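Local coordinates for cytochrome c, mono-and diheme variant (Methylophaga aminisulfidivorans MP, PDB 7C90), which probably transfers electrons through a covalently bound heme c as the cytochrome cL of the bacterium's methanol oxidation system, at residues A[37-42]-A[111-116]; A[66-71]-A[146-151]; A[107-112]-A[153-158]. All coordinates share one frame; numbering follows the deposited sequence.

Interaction 1. Residues A[37-42]-A[111-116]; sequences RNTVTG and YPKNAN. With HEC (heme c), chain E.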
loop_
_atom_site.group_PDB
_atom_site.type_symbol
_atom_site.label_atom_id
_atom_site.label_comp_id
_atom_site.label_asym_id
_atom_site.label_seq_id
_atom_site.Cartn_x
_atom_site.Cartn_y
_atom_site.Cartn_z
ATOM N N ARG A 37 6.886 -23.561 6.781
ATOM C CA ARG A 37 5.766 -22.924 7.503
ATOM C C ARG A 37 5.496 -21.501 7.013
ATOM O O ARG A 37 6.418 -20.792 6.677
ATOM C CB ARG A 37 6.037 -22.919 9.007
ATOM C CG ARG A 37 6.337 -24.281 9.609
ATOM C CD ARG A 37 6.305 -24.248 11.117
ATOM N NE ARG A 37 6.478 -25.554 11.727
ATOM C CZ ARG A 37 5.491 -26.346 12.126
ATOM N NH1 ARG A 37 4.234 -25.981 11.982
ATOM N NH2 ARG A 37 5.763 -27.513 12.674
ATOM N N ASN A 38 4.215 -21.166 6.982
ATOM C CA ASN A 38 3.665 -19.831 6.683
ATOM C C ASN A 38 4.266 -18.791 7.653
ATOM O O ASN A 38 4.280 -19.000 8.871
ATOM C CB ASN A 38 2.145 -19.895 6.696
ATOM C CG ASN A 38 1.531 -18.577 6.292
ATOM O OD1 ASN A 38 1.612 -17.610 7.041
ATOM N ND2 ASN A 38 0.955 -18.527 5.098
ATOM N N THR A 39 4.740 -17.683 7.104
ATOM C CA THR A 39 5.480 -16.619 7.814
ATOM C C THR A 39 4.591 -15.948 8.878
ATOM O O THR A 39 5.123 -15.524 9.914
ATOM C CB THR A 39 6.007 -15.647 6.752
ATOM O OG1 THR A 39 6.913 -16.414 5.958
ATOM C CG2 THR A 39 6.652 -14.432 7.377
ATOM N N VAL A 40 3.283 -15.847 8.627
ATOM C CA VAL A 40 2.302 -15.137 9.502
ATOM C C VAL A 40 1.554 -16.158 10.381
ATOM O O VAL A 40 1.493 -15.948 11.607
ATOM C CB VAL A 40 1.336 -14.286 8.656
ATOM C CG1 VAL A 40 0.180 -13.742 9.482
ATOM C CG2 VAL A 40 2.071 -13.169 7.941
ATOM N N THR A 41 1.002 -17.217 9.794
ATOM C CA THR A 41 0.062 -18.136 10.488
ATOM C C THR A 41 0.821 -19.265 11.180
ATOM O O THR A 41 0.236 -19.842 12.045
ATOM C CB THR A 41 -0.939 -18.788 9.537
ATOM O OG1 THR A 41 -0.189 -19.644 8.662
ATOM C CG2 THR A 41 -1.764 -17.785 8.769
ATOM N N GLY A 42 2.060 -19.583 10.796
ATOM C CA GLY A 42 2.767 -20.762 11.320
ATOM C C GLY A 42 2.188 -22.066 10.761
ATOM O O GLY A 42 2.748 -23.103 11.039
ATOM N N TYR A 111 10.346 -9.878 9.231
ATOM C CA TYR A 111 10.410 -11.258 9.747
ATOM C C TYR A 111 11.856 -11.725 9.683
ATOM O O TYR A 111 12.436 -11.832 8.609
ATOM C CB TYR A 111 9.432 -12.128 8.961
ATOM C CG TYR A 111 8.034 -11.567 8.842
ATOM C CD1 TYR A 111 7.128 -11.698 9.880
ATOM C CD2 TYR A 111 7.616 -10.909 7.705
ATOM C CE1 TYR A 111 5.844 -11.183 9.790
ATOM C CE2 TYR A 111 6.327 -10.410 7.588
ATOM C CZ TYR A 111 5.432 -10.563 8.629
ATOM O OH TYR A 111 4.175 -10.036 8.542
ATOM N N PRO A 112 12.512 -11.972 10.841
ATOM C CA PRO A 112 13.934 -12.341 10.862
ATOM C C PRO A 112 14.332 -13.608 10.072
ATOM O O PRO A 112 15.459 -13.674 9.518
ATOM C CB PRO A 112 14.237 -12.508 12.373
ATOM C CG PRO A 112 12.889 -12.696 13.049
ATOM C CD PRO A 112 11.910 -11.924 12.182
ATOM N N LYS A 113 13.426 -14.586 9.956
ATOM C CA LYS A 113 13.691 -15.816 9.152
ATOM C C LYS A 113 14.018 -15.442 7.704
ATOM O O LYS A 113 14.599 -16.286 7.018
ATOM C CB LYS A 113 12.496 -16.776 9.182
ATOM C CG LYS A 113 11.260 -16.276 8.451
ATOM C CD LYS A 113 10.097 -17.252 8.596
ATOM C CE LYS A 113 9.387 -17.527 7.297
ATOM N NZ LYS A 113 8.298 -18.529 7.417
ATOM N N ASN A 114 13.634 -14.250 7.226
ATOM C CA ASN A 114 13.837 -13.873 5.807
ATOM C C ASN A 114 15.330 -13.600 5.545
ATOM O O ASN A 114 15.703 -13.496 4.361
ATOM C CB ASN A 114 12.884 -12.760 5.348
ATOM C CG ASN A 114 11.449 -13.251 5.281
ATOM O OD1 ASN A 114 11.206 -14.419 4.939
ATOM N ND2 ASN A 114 10.495 -12.385 5.619
ATOM N N ALA A 115 16.178 -13.612 6.579
ATOM C CA ALA A 115 17.655 -13.530 6.426
ATOM C C ALA A 115 18.221 -14.863 5.911
ATOM O O ALA A 115 19.394 -14.877 5.435
ATOM C CB ALA A 115 18.303 -13.135 7.725
ATOM N N ASN A 116 17.445 -15.951 5.970
ATOM C CA ASN A 116 17.902 -17.257 5.432
ATOM C C ASN A 116 16.975 -17.666 4.277
ATOM O O ASN A 116 15.857 -17.110 4.158
ATOM C CB ASN A 116 18.070 -18.263 6.575
ATOM C CG ASN A 116 16.766 -18.737 7.173
ATOM O OD1 ASN A 116 15.933 -19.348 6.495
ATOM N ND2 ASN A 116 16.586 -18.454 8.453
HETATM FE FE HEC E . 6.212 -8.587 -0.892
HETATM C CHA HEC E . 6.610 -8.316 2.518
HETATM C CHB HEC E . 9.042 -10.387 -1.100
HETATM C CHC HEC E . 5.478 -9.253 -4.179
HETATM C CHD HEC E . 3.774 -6.208 -0.793
HETATM N NA HEC E . 7.545 -9.265 0.506
HETATM C C1A HEC E . 7.606 -9.054 1.805
HETATM C C2A HEC E . 8.734 -9.702 2.505
HETATM C C3A HEC E . 9.441 -10.362 1.421
HETATM C C4A HEC E . 8.656 -9.957 0.233
HETATM C CMA HEC E . 10.705 -11.150 1.407
HETATM C CAA HEC E . 9.055 -9.719 3.953
HETATM C CBA HEC E . 10.259 -8.799 4.058
HETATM C CGA HEC E . 10.819 -8.773 5.442
HETATM O O1A HEC E . 10.600 -9.733 6.204
HETATM O O2A HEC E . 11.422 -7.722 5.783
HETATM N NB HEC E . 7.128 -9.651 -2.376
HETATM C C1B HEC E . 8.284 -10.253 -2.315
HETATM C C2B HEC E . 8.742 -10.868 -3.578
HETATM C C3B HEC E . 7.648 -10.554 -4.491
HETATM C C4B HEC E . 6.720 -9.815 -3.648
HETATM C CMB HEC E . 10.021 -11.617 -3.823
HETATM C CAB HEC E . 7.532 -10.939 -5.968
HETATM C CBB HEC E . 7.333 -12.404 -6.137
HETATM N NC HEC E . 4.872 -7.851 -2.238
HETATM C C1C HEC E . 4.693 -8.277 -3.496
HETATM C C2C HEC E . 3.637 -7.585 -4.255
HETATM C C3C HEC E . 3.128 -6.672 -3.225
HETATM C C4C HEC E . 3.947 -6.906 -2.044
HETATM C CMC HEC E . 3.271 -7.848 -5.675
HETATM C CAC HEC E . 2.063 -5.645 -3.510
HETATM C CBC HEC E . 0.798 -6.218 -4.085
HETATM N ND HEC E . 5.371 -7.440 0.608
HETATM C C1D HEC E . 4.420 -6.533 0.477
HETATM C C2D HEC E . 3.977 -5.923 1.714
HETATM C C3D HEC E . 4.806 -6.544 2.719
HETATM C C4D HEC E . 5.595 -7.474 1.907
HETATM C CMD HEC E . 2.898 -4.920 1.867
HETATM C CAD HEC E . 4.769 -6.395 4.184
HETATM C CBD HEC E . 3.910 -7.586 4.638
HETATM C CGD HEC E . 4.067 -8.022 6.084
HETATM O O1D HEC E . 4.623 -7.261 6.894
HETATM O O2D HEC E . 3.600 -9.128 6.470
#
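Thr-39 sets its methyl group over one face of the Tyr-111 ring, and this is the tightly packed part of the contact. CG2 lies 3.6 Å from the ring centroid and 17° off the ring normal, which is the geometry of a CH-pi contact; its offset brings it closest to CG. Val-40 adds CG2 obliquely, 3.8 Å from the Tyr-111 OH. At its edge the Tyr-111 ring meets O2D of one heme c propionate, while O1A of the other takes the N-H of Tyr-111. ND2 of Asn-114 donates to the same heme O1A at 2.7 Å.

The same torsion of Thr-39 that puts CG2 anti to the backbone N turns OG1 toward Lys-113. In that lysine a bend at chi3 (-134°) brings CE to 3.0 Å from OG1 of Thr-39. NZ of Lys-113 stands 2.9 Å from OG1 of Thr-39, a weak hydrogen bond, and 3.0 Å from the backbone O of Arg-37, but its stronger partner is Glu-122 of helix 117-126. OG1 of Thr-39 is hydrogen-bonded to OG1 of Thr-123 on that helix.

Toward solvent the contact thins out. Arg-37 is exposed and curls back on its own segment, with NH1 making a weak 3.4 Å bond to O of Gly-42. The turn is held instead by Asn-38, an Asx motif whose OD1 accepts from the backbone N of Val-40 and of Thr-41 on opposite faces of the amide plane. The chemistry therefore implies a methyl group over one face of a heme-binding tyrosine, beside the Lys-113 to Glu-122 salt bridge, which ties the loop to helix 117-126.

Interaction 2. Residues A[66-71]-A[146-151]; sequences GENLYN and HIMAWV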
loop_
_atom_site.group_PDB
_atom_site.type_symbol
_atom_site.label_atom_id
_atom_site.label_comp_id
_atom_site.label_asym_id
_atom_site.label_seq_id
_atom_site.Cartn_x
_atom_site.Cartn_y
_atom_site.Cartn_z
ATOM N N GLY A 66 17.019 -26.676 2.007
ATOM C CA GLY A 66 16.745 -25.251 2.244
ATOM C C GLY A 66 17.866 -24.368 1.720
ATOM O O GLY A 66 17.903 -23.209 2.130
ATOM N N GLU A 67 18.734 -24.895 0.848
ATOM C CA GLU A 67 19.831 -24.150 0.181
ATOM C C GLU A 67 19.402 -23.819 -1.254
ATOM O O GLU A 67 18.852 -24.702 -1.922
ATOM C CB GLU A 67 21.134 -24.943 0.162
ATOM C CG GLU A 67 22.276 -24.180 -0.509
ATOM C CD GLU A 67 23.642 -24.855 -0.503
ATOM O OE1 GLU A 67 23.690 -26.104 -0.625
ATOM O OE2 GLU A 67 24.658 -24.124 -0.374
ATOM N N ASN A 68 19.668 -22.587 -1.707
ATOM C CA ASN A 68 19.304 -22.097 -3.063
ATOM C C ASN A 68 20.546 -22.138 -3.960
ATOM O O ASN A 68 21.365 -21.245 -3.818
ATOM C CB ASN A 68 18.702 -20.688 -3.005
ATOM C CG ASN A 68 18.250 -20.221 -4.373
ATOM O OD1 ASN A 68 18.421 -20.946 -5.356
ATOM N ND2 ASN A 68 17.654 -19.040 -4.439
ATOM N N LEU A 69 20.687 -23.167 -4.809
ATOM C CA LEU A 69 21.856 -23.356 -5.697
ATOM C C LEU A 69 22.004 -22.152 -6.615
ATOM O O LEU A 69 23.101 -21.987 -7.137
ATOM C CB LEU A 69 21.676 -24.596 -6.578
ATOM C CG LEU A 69 21.807 -25.944 -5.886
ATOM C CD1 LEU A 69 21.816 -27.060 -6.922
ATOM C CD2 LEU A 69 23.037 -25.985 -4.991
ATOM N N TYR A 70 20.937 -21.395 -6.882
ATOM C CA TYR A 70 21.026 -20.295 -7.878
ATOM C C TYR A 70 21.741 -19.080 -7.291
ATOM O O TYR A 70 22.049 -18.225 -8.114
ATOM C CB TYR A 70 19.672 -19.879 -8.453
ATOM C CG TYR A 70 18.962 -20.914 -9.288
ATOM C CD1 TYR A 70 19.615 -21.676 -10.259
ATOM C CD2 TYR A 70 17.607 -21.117 -9.114
ATOM C CE1 TYR A 70 18.928 -22.610 -11.026
ATOM C CE2 TYR A 70 16.902 -22.029 -9.875
ATOM C CZ TYR A 70 17.561 -22.777 -10.839
ATOM O OH TYR A 70 16.828 -23.669 -11.564
ATOM N N ASN A 71 22.030 -19.013 -5.979
ATOM C CA ASN A 71 22.705 -17.835 -5.379
ATOM C C ASN A 71 24.034 -17.513 -6.088
ATOM O O ASN A 71 24.446 -16.337 -6.027
ATOM C CB ASN A 71 22.910 -17.979 -3.868
ATOM C CG ASN A 71 21.607 -17.837 -3.110
ATOM O OD1 ASN A 71 20.631 -17.328 -3.664
ATOM N ND2 ASN A 71 21.573 -18.300 -1.868
ATOM N N HIS A 146 14.859 -18.440 -8.547
ATOM C CA HIS A 146 15.503 -17.439 -9.443
ATOM C C HIS A 146 15.371 -16.044 -8.836
ATOM O O HIS A 146 16.385 -15.302 -8.714
ATOM C CB HIS A 146 14.885 -17.518 -10.837
ATOM C CG HIS A 146 15.459 -18.614 -11.661
ATOM N ND1 HIS A 146 14.917 -19.853 -11.729
ATOM C CD2 HIS A 146 16.545 -18.636 -12.454
ATOM C CE1 HIS A 146 15.608 -20.595 -12.574
ATOM N NE2 HIS A 146 16.629 -19.873 -13.020
ATOM N N ILE A 147 14.151 -15.686 -8.448
ATOM C CA ILE A 147 13.872 -14.340 -7.867
ATOM C C ILE A 147 14.690 -14.206 -6.598
ATOM O O ILE A 147 15.216 -13.123 -6.335
ATOM C CB ILE A 147 12.360 -14.143 -7.623
ATOM C CG1 ILE A 147 11.594 -14.077 -8.951
ATOM C CG2 ILE A 147 12.120 -12.916 -6.755
ATOM C CD1 ILE A 147 10.083 -13.986 -8.797
ATOM N N MET A 148 14.708 -15.255 -5.780
ATOM C CA MET A 148 15.471 -15.230 -4.506
ATOM C C MET A 148 16.965 -15.009 -4.783
ATOM O O MET A 148 17.559 -14.131 -4.110
ATOM C CB MET A 148 15.265 -16.505 -3.710
ATOM C CG MET A 148 13.901 -16.516 -3.035
ATOM S SD MET A 148 13.463 -18.181 -2.475
ATOM C CE MET A 148 14.818 -18.612 -1.399
ATOM N N ALA A 149 17.565 -15.731 -5.724
ATOM C CA ALA A 149 19.005 -15.512 -6.044
ATOM C C ALA A 149 19.220 -14.035 -6.405
ATOM O O ALA A 149 20.170 -13.425 -5.883
ATOM C CB ALA A 149 19.479 -16.418 -7.151
ATOM N N TRP A 150 18.338 -13.437 -7.210
ATOM C CA TRP A 150 18.497 -12.014 -7.633
ATOM C C TRP A 150 18.384 -11.102 -6.414
ATOM O O TRP A 150 19.171 -10.167 -6.295
ATOM C CB TRP A 150 17.510 -11.630 -8.760
ATOM C CG TRP A 150 17.719 -10.207 -9.148
ATOM C CD1 TRP A 150 18.685 -9.708 -9.973
ATOM C CD2 TRP A 150 17.045 -9.077 -8.581
ATOM N NE1 TRP A 150 18.623 -8.347 -9.988
ATOM C CE2 TRP A 150 17.648 -7.926 -9.134
ATOM C CE3 TRP A 150 16.008 -8.931 -7.652
ATOM C CZ2 TRP A 150 17.219 -6.639 -8.816
ATOM C CZ3 TRP A 150 15.610 -7.657 -7.314
ATOM C CH2 TRP A 150 16.198 -6.527 -7.896
ATOM N N VAL A 151 17.416 -11.335 -5.526
ATOM C CA VAL A 151 17.221 -10.502 -4.311
ATOM C C VAL A 151 18.504 -10.561 -3.471
ATOM O O VAL A 151 18.906 -9.485 -2.908
ATOM C CB VAL A 151 15.963 -10.931 -3.517
ATOM C CG1 VAL A 151 15.902 -10.268 -2.157
ATOM C CG2 VAL A 151 14.663 -10.641 -4.276
HETATM O O HOH W 1 23.007 -14.347 -5.048
#
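The rings of Tyr-70 and His-146 lie partly over one another, with centroids 4.0 Å apart and planes inclined by 32°, so the pair is neither a regular stack nor edge-to-face. Contact is concentrated at one margin of each ring: CE2 of Tyr-70 sits over the imidazole face, 3.3 Å from CE1 of His-146. In both Tyr-70 (chi1 -66°) and His-146 (chi1 -82°) CG is anti to the carbonyl carbon, which starts the two rings toward each other. Both polar ends are bound to Asp-142, one turn earlier on helix 141-153: OH of Tyr-70 to its carboxylate, ND1 of His-146 to its backbone O.

Next to the rings, CB of Ala-149 presses on the loop backbone, 3.3 Å from O of Tyr-70, and it also meets CB of Tyr-70. Asn-68 carries CG anti to its own backbone N, and ND2 comes within 3.6 Å of CB of Met-148 on its way to a hydrogen bond with O of Leu-145. Its OD1 accepts from N of Tyr-70 in an Asx turn, the donor standing above the amide plane. A water bridges O of Asn-71 and O of Ala-149, donating to both, and ND2 of Asn-71 is bonded to Asp-117. Helix 141-153, whose Ile-147 lines the heme c pocket, is thus joined to the loop before helix 74-87 by the Tyr-70/His-146 ring pair and by Ala-149 against the loop backbone.

Interaction 3. Residues A[107-112]-A[153-158]; sequences DYYTYP and SVYWGS. With NA (sodium ion), chain K; NA (sodium ion), chain L; HEC (heme c), chain E.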
loop_
_atom_site.group_PDB
_atom_site.type_symbol
_atom_site.label_atom_id
_atom_site.label_comp_id
_atom_site.label_asym_id
_atom_site.label_seq_id
_atom_site.Cartn_x
_atom_site.Cartn_y
_atom_site.Cartn_z
ATOM N N ASP A 107 19.675 -5.108 5.580
ATOM C CA ASP A 107 19.767 -6.097 6.687
ATOM C C ASP A 107 18.681 -5.827 7.727
ATOM O O ASP A 107 18.744 -6.449 8.780
ATOM C CB ASP A 107 21.148 -6.140 7.347
ATOM C CG ASP A 107 21.749 -4.783 7.676
ATOM O OD1 ASP A 107 20.995 -3.783 7.657
ATOM O OD2 ASP A 107 22.971 -4.739 7.914
ATOM N N TYR A 108 17.708 -4.960 7.436
ATOM C CA TYR A 108 16.489 -4.809 8.266
ATOM C C TYR A 108 15.397 -5.734 7.728
ATOM O O TYR A 108 15.223 -5.825 6.509
ATOM C CB TYR A 108 16.049 -3.348 8.283
ATOM C CG TYR A 108 17.084 -2.409 8.849
ATOM C CD1 TYR A 108 17.323 -2.352 10.210
ATOM C CD2 TYR A 108 17.830 -1.602 8.014
ATOM C CE1 TYR A 108 18.255 -1.478 10.733
ATOM C CE2 TYR A 108 18.785 -0.733 8.519
ATOM C CZ TYR A 108 18.980 -0.659 9.884
ATOM O OH TYR A 108 19.894 0.217 10.380
ATOM N N TYR A 109 14.706 -6.422 8.618
ATOM C CA TYR A 109 13.677 -7.450 8.298
ATOM C C TYR A 109 12.409 -7.190 9.131
ATOM O O TYR A 109 12.474 -6.936 10.347
ATOM C CB TYR A 109 14.235 -8.865 8.535
ATOM C CG TYR A 109 15.370 -9.243 7.617
ATOM C CD1 TYR A 109 15.116 -9.750 6.352
ATOM C CD2 TYR A 109 16.703 -9.017 7.972
ATOM C CE1 TYR A 109 16.139 -10.058 5.471
ATOM C CE2 TYR A 109 17.744 -9.311 7.099
ATOM C CZ TYR A 109 17.463 -9.855 5.851
ATOM O OH TYR A 109 18.458 -10.142 4.950
ATOM N N THR A 110 11.256 -7.316 8.493
ATOM C CA THR A 110 9.972 -7.458 9.196
ATOM C C THR A 110 9.944 -8.811 9.922
ATOM O O THR A 110 9.533 -8.859 11.103
ATOM C CB THR A 110 8.827 -7.261 8.205
ATOM O OG1 THR A 110 9.168 -6.089 7.463
ATOM C CG2 THR A 110 7.488 -7.182 8.894
ATOM N N TYR A 111 10.346 -9.878 9.231
ATOM C CA TYR A 111 10.410 -11.258 9.747
ATOM C C TYR A 111 11.856 -11.725 9.683
ATOM O O TYR A 111 12.436 -11.832 8.609
ATOM C CB TYR A 111 9.432 -12.128 8.961
ATOM C CG TYR A 111 8.034 -11.567 8.842
ATOM C CD1 TYR A 111 7.128 -11.698 9.880
ATOM C CD2 TYR A 111 7.616 -10.909 7.705
ATOM C CE1 TYR A 111 5.844 -11.183 9.790
ATOM C CE2 TYR A 111 6.327 -10.410 7.588
ATOM C CZ TYR A 111 5.432 -10.563 8.629
ATOM O OH TYR A 111 4.175 -10.036 8.542
ATOM N N PRO A 112 12.512 -11.972 10.841
ATOM C CA PRO A 112 13.934 -12.341 10.862
ATOM C C PRO A 112 14.332 -13.608 10.072
ATOM O O PRO A 112 15.459 -13.674 9.518
ATOM C CB PRO A 112 14.237 -12.508 12.373
ATOM C CG PRO A 112 12.889 -12.696 13.049
ATOM C CD PRO A 112 11.910 -11.924 12.182
ATOM N N SER A 153 21.556 -11.096 -4.589
ATOM C CA SER A 153 22.671 -10.555 -5.411
ATOM C C SER A 153 22.735 -9.029 -5.269
ATOM O O SER A 153 23.828 -8.485 -5.436
ATOM C CB SER A 153 22.526 -10.967 -6.857
ATOM O OG SER A 153 21.489 -10.216 -7.512
ATOM N N VAL A 154 21.616 -8.359 -4.954
ATOM C CA VAL A 154 21.556 -6.864 -4.906
ATOM C C VAL A 154 21.691 -6.388 -3.468
ATOM O O VAL A 154 21.674 -5.195 -3.275
ATOM C CB VAL A 154 20.302 -6.302 -5.588
ATOM C CG1 VAL A 154 20.386 -6.535 -7.078
ATOM C CG2 VAL A 154 18.993 -6.860 -5.023
ATOM N N TYR A 155 21.903 -7.305 -2.520
ATOM C CA TYR A 155 22.054 -7.003 -1.072
ATOM C C TYR A 155 23.169 -5.988 -0.843
ATOM O O TYR A 155 24.274 -6.206 -1.382
ATOM C CB TYR A 155 22.466 -8.267 -0.326
ATOM C CG TYR A 155 22.542 -8.184 1.171
ATOM C CD1 TYR A 155 21.411 -8.003 1.956
ATOM C CD2 TYR A 155 23.744 -8.418 1.815
ATOM C CE1 TYR A 155 21.493 -7.976 3.339
ATOM C CE2 TYR A 155 23.835 -8.423 3.195
ATOM C CZ TYR A 155 22.706 -8.240 3.961
ATOM O OH TYR A 155 22.816 -8.286 5.322
ATOM N N TRP A 156 22.897 -5.000 0.012
ATOM C CA TRP A 156 23.791 -3.862 0.354
ATOM C C TRP A 156 23.941 -3.784 1.868
ATOM O O TRP A 156 24.444 -2.781 2.342
ATOM C CB TRP A 156 23.264 -2.536 -0.237
ATOM C CG TRP A 156 21.917 -2.102 0.253
ATOM C CD1 TRP A 156 21.607 -1.592 1.479
ATOM C CD2 TRP A 156 20.679 -2.185 -0.470
ATOM N NE1 TRP A 156 20.264 -1.340 1.563
ATOM C CE2 TRP A 156 19.671 -1.696 0.381
ATOM C CE3 TRP A 156 20.325 -2.642 -1.738
ATOM C CZ2 TRP A 156 18.335 -1.631 -0.011
ATOM C CZ3 TRP A 156 19.005 -2.597 -2.120
ATOM C CH2 TRP A 156 18.028 -2.093 -1.264
ATOM N N GLY A 157 23.443 -4.778 2.604
ATOM C CA GLY A 157 23.588 -4.842 4.064
ATOM C C GLY A 157 24.927 -5.454 4.473
ATOM O O GLY A 157 25.791 -5.648 3.612
ATOM N N SER A 158 25.077 -5.751 5.750
ATOM C CA SER A 158 26.328 -6.266 6.354
ATOM C C SER A 158 26.424 -7.779 6.125
ATOM O O SER A 158 25.377 -8.453 6.123
ATOM C CB SER A 158 26.380 -5.925 7.813
ATOM O OG SER A 158 25.547 -6.807 8.550
HETATM NA NA NA K . 16.100 -7.227 4.573
HETATM NA NA NA L . 13.662 -4.281 5.199
HETATM FE FE HEC E . 6.212 -8.587 -0.892
HETATM C CHA HEC E . 6.610 -8.316 2.518
HETATM C CHB HEC E . 9.042 -10.387 -1.100
HETATM C CHC HEC E . 5.478 -9.253 -4.179
HETATM C CHD HEC E . 3.774 -6.208 -0.793
HETATM N NA HEC E . 7.545 -9.265 0.506
HETATM C C1A HEC E . 7.606 -9.054 1.805
HETATM C C2A HEC E . 8.734 -9.702 2.505
HETATM C C3A HEC E . 9.441 -10.362 1.421
HETATM C C4A HEC E . 8.656 -9.957 0.233
HETATM C CMA HEC E . 10.705 -11.150 1.407
HETATM C CAA HEC E . 9.055 -9.719 3.953
HETATM C CBA HEC E . 10.259 -8.799 4.058
HETATM C CGA HEC E . 10.819 -8.773 5.442
HETATM O O1A HEC E . 10.600 -9.733 6.204
HETATM O O2A HEC E . 11.422 -7.722 5.783
HETATM N NB HEC E . 7.128 -9.651 -2.376
HETATM C C1B HEC E . 8.284 -10.253 -2.315
HETATM C C2B HEC E . 8.742 -10.868 -3.578
HETATM C C3B HEC E . 7.648 -10.554 -4.491
HETATM C C4B HEC E . 6.720 -9.815 -3.648
HETATM C CMB HEC E . 10.021 -11.617 -3.823
HETATM C CAB HEC E . 7.532 -10.939 -5.968
HETATM C CBB HEC E . 7.333 -12.404 -6.137
HETATM N NC HEC E . 4.872 -7.851 -2.238
HETATM C C1C HEC E . 4.693 -8.277 -3.496
HETATM C C2C HEC E . 3.637 -7.585 -4.255
HETATM C C3C HEC E . 3.128 -6.672 -3.225
HETATM C C4C HEC E . 3.947 -6.906 -2.044
HETATM C CMC HEC E . 3.271 -7.848 -5.675
HETATM C CAC HEC E . 2.063 -5.645 -3.510
HETATM C CBC HEC E . 0.798 -6.218 -4.085
HETATM N ND HEC E . 5.371 -7.440 0.608
HETATM C C1D HEC E . 4.420 -6.533 0.477
HETATM C C2D HEC E . 3.977 -5.923 1.714
HETATM C C3D HEC E . 4.806 -6.544 2.719
HETATM C C4D HEC E . 5.595 -7.474 1.907
HETATM C CMD HEC E . 2.898 -4.920 1.867
HETATM C CAD HEC E . 4.769 -6.395 4.184
HETATM C CBD HEC E . 3.910 -7.586 4.638
HETATM C CGD HEC E . 4.067 -8.022 6.084
HETATM O O1D HEC E . 4.623 -7.261 6.894
HETATM O O2D HEC E . 3.600 -9.128 6.470
HETATM O O HOH W 2 20.652 -9.827 6.068
HETATM O O HOH W 3 16.798 -8.772 2.583
HETATM O O HOH W 4 11.643 -4.669 6.590
HETATM O O HOH W 5 13.417 -6.991 4.207
HETATM O O HOH W 6 12.836 -1.873 6.270
#
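Beside the sodium sites, in the loop whose Tyr-109 to Tyr-111 line the heme c pocket, Asp-107 reaches across to Ser-158 in the loop that follows helix 141-153. N of Ser-158 donates to OD2 of Asp-107 at 3.2 Å, with an N-H...O angle of 160°, approaching from above the carboxylate plane. OG of Ser-158 makes a second, weak bond to the same oxygen, and Lys-161 is a long, weak ionic partner. Tyr-155 stands alongside, its OH 3.4 Å from CB of Asp-107 and hydrogen-bonded to O of Ser-158 at the edge of its own ring. Residues 155-158 fold back so that N of Gly-157 lies over the centre of the Tyr-155 ring.

The loop 107-112 serves two kinds of ligand. The backbone O of Tyr-108 is 2.5 Å from the sodium ion of chain K and 2.6 Å from that of chain L, in sites that Asp-106 also helps to form. The chain K ion lies 3.0 Å above the Tyr-109 ring plane, offset toward the rim. Further along, N of Thr-110 donates to O2A of a heme propionate at 2.7 Å, and a water bound to both ions donates to that same oxygen. Tyr-109 and Tyr-155 cross at about a right angle, their hydroxyls bridged by a water that lies in the plane of the Tyr-109 ring and donates to OH of Tyr-155. O of Tyr-109 accepts hydrogen bonds from Tyr-108 and Thr-110 of the second subunit.

All three contacts are partly buried, and only interaction 1 has an exposed touching residue, Arg-37. Interaction 2 is the most central: its centre is about 7 Å from the centre of the chain, against about 11 Å for the others, and no other subunit touches it. Interactions 1 and 3 share Tyr-111 and Pro-112 of one continuous loop, both border heme c and both reach the second subunit; they meet where Tyr-109 packs on Asn-114 and Ala-115. Interactions 2 and 3 use helix 141-153 and the loop continuing from it. The chemistry follows place: ring overlap and alanine packing in interaction 2, a methyl-on-ring contact beside a lysine in interaction 1, and carboxylate, water and sodium bonding in interaction 3.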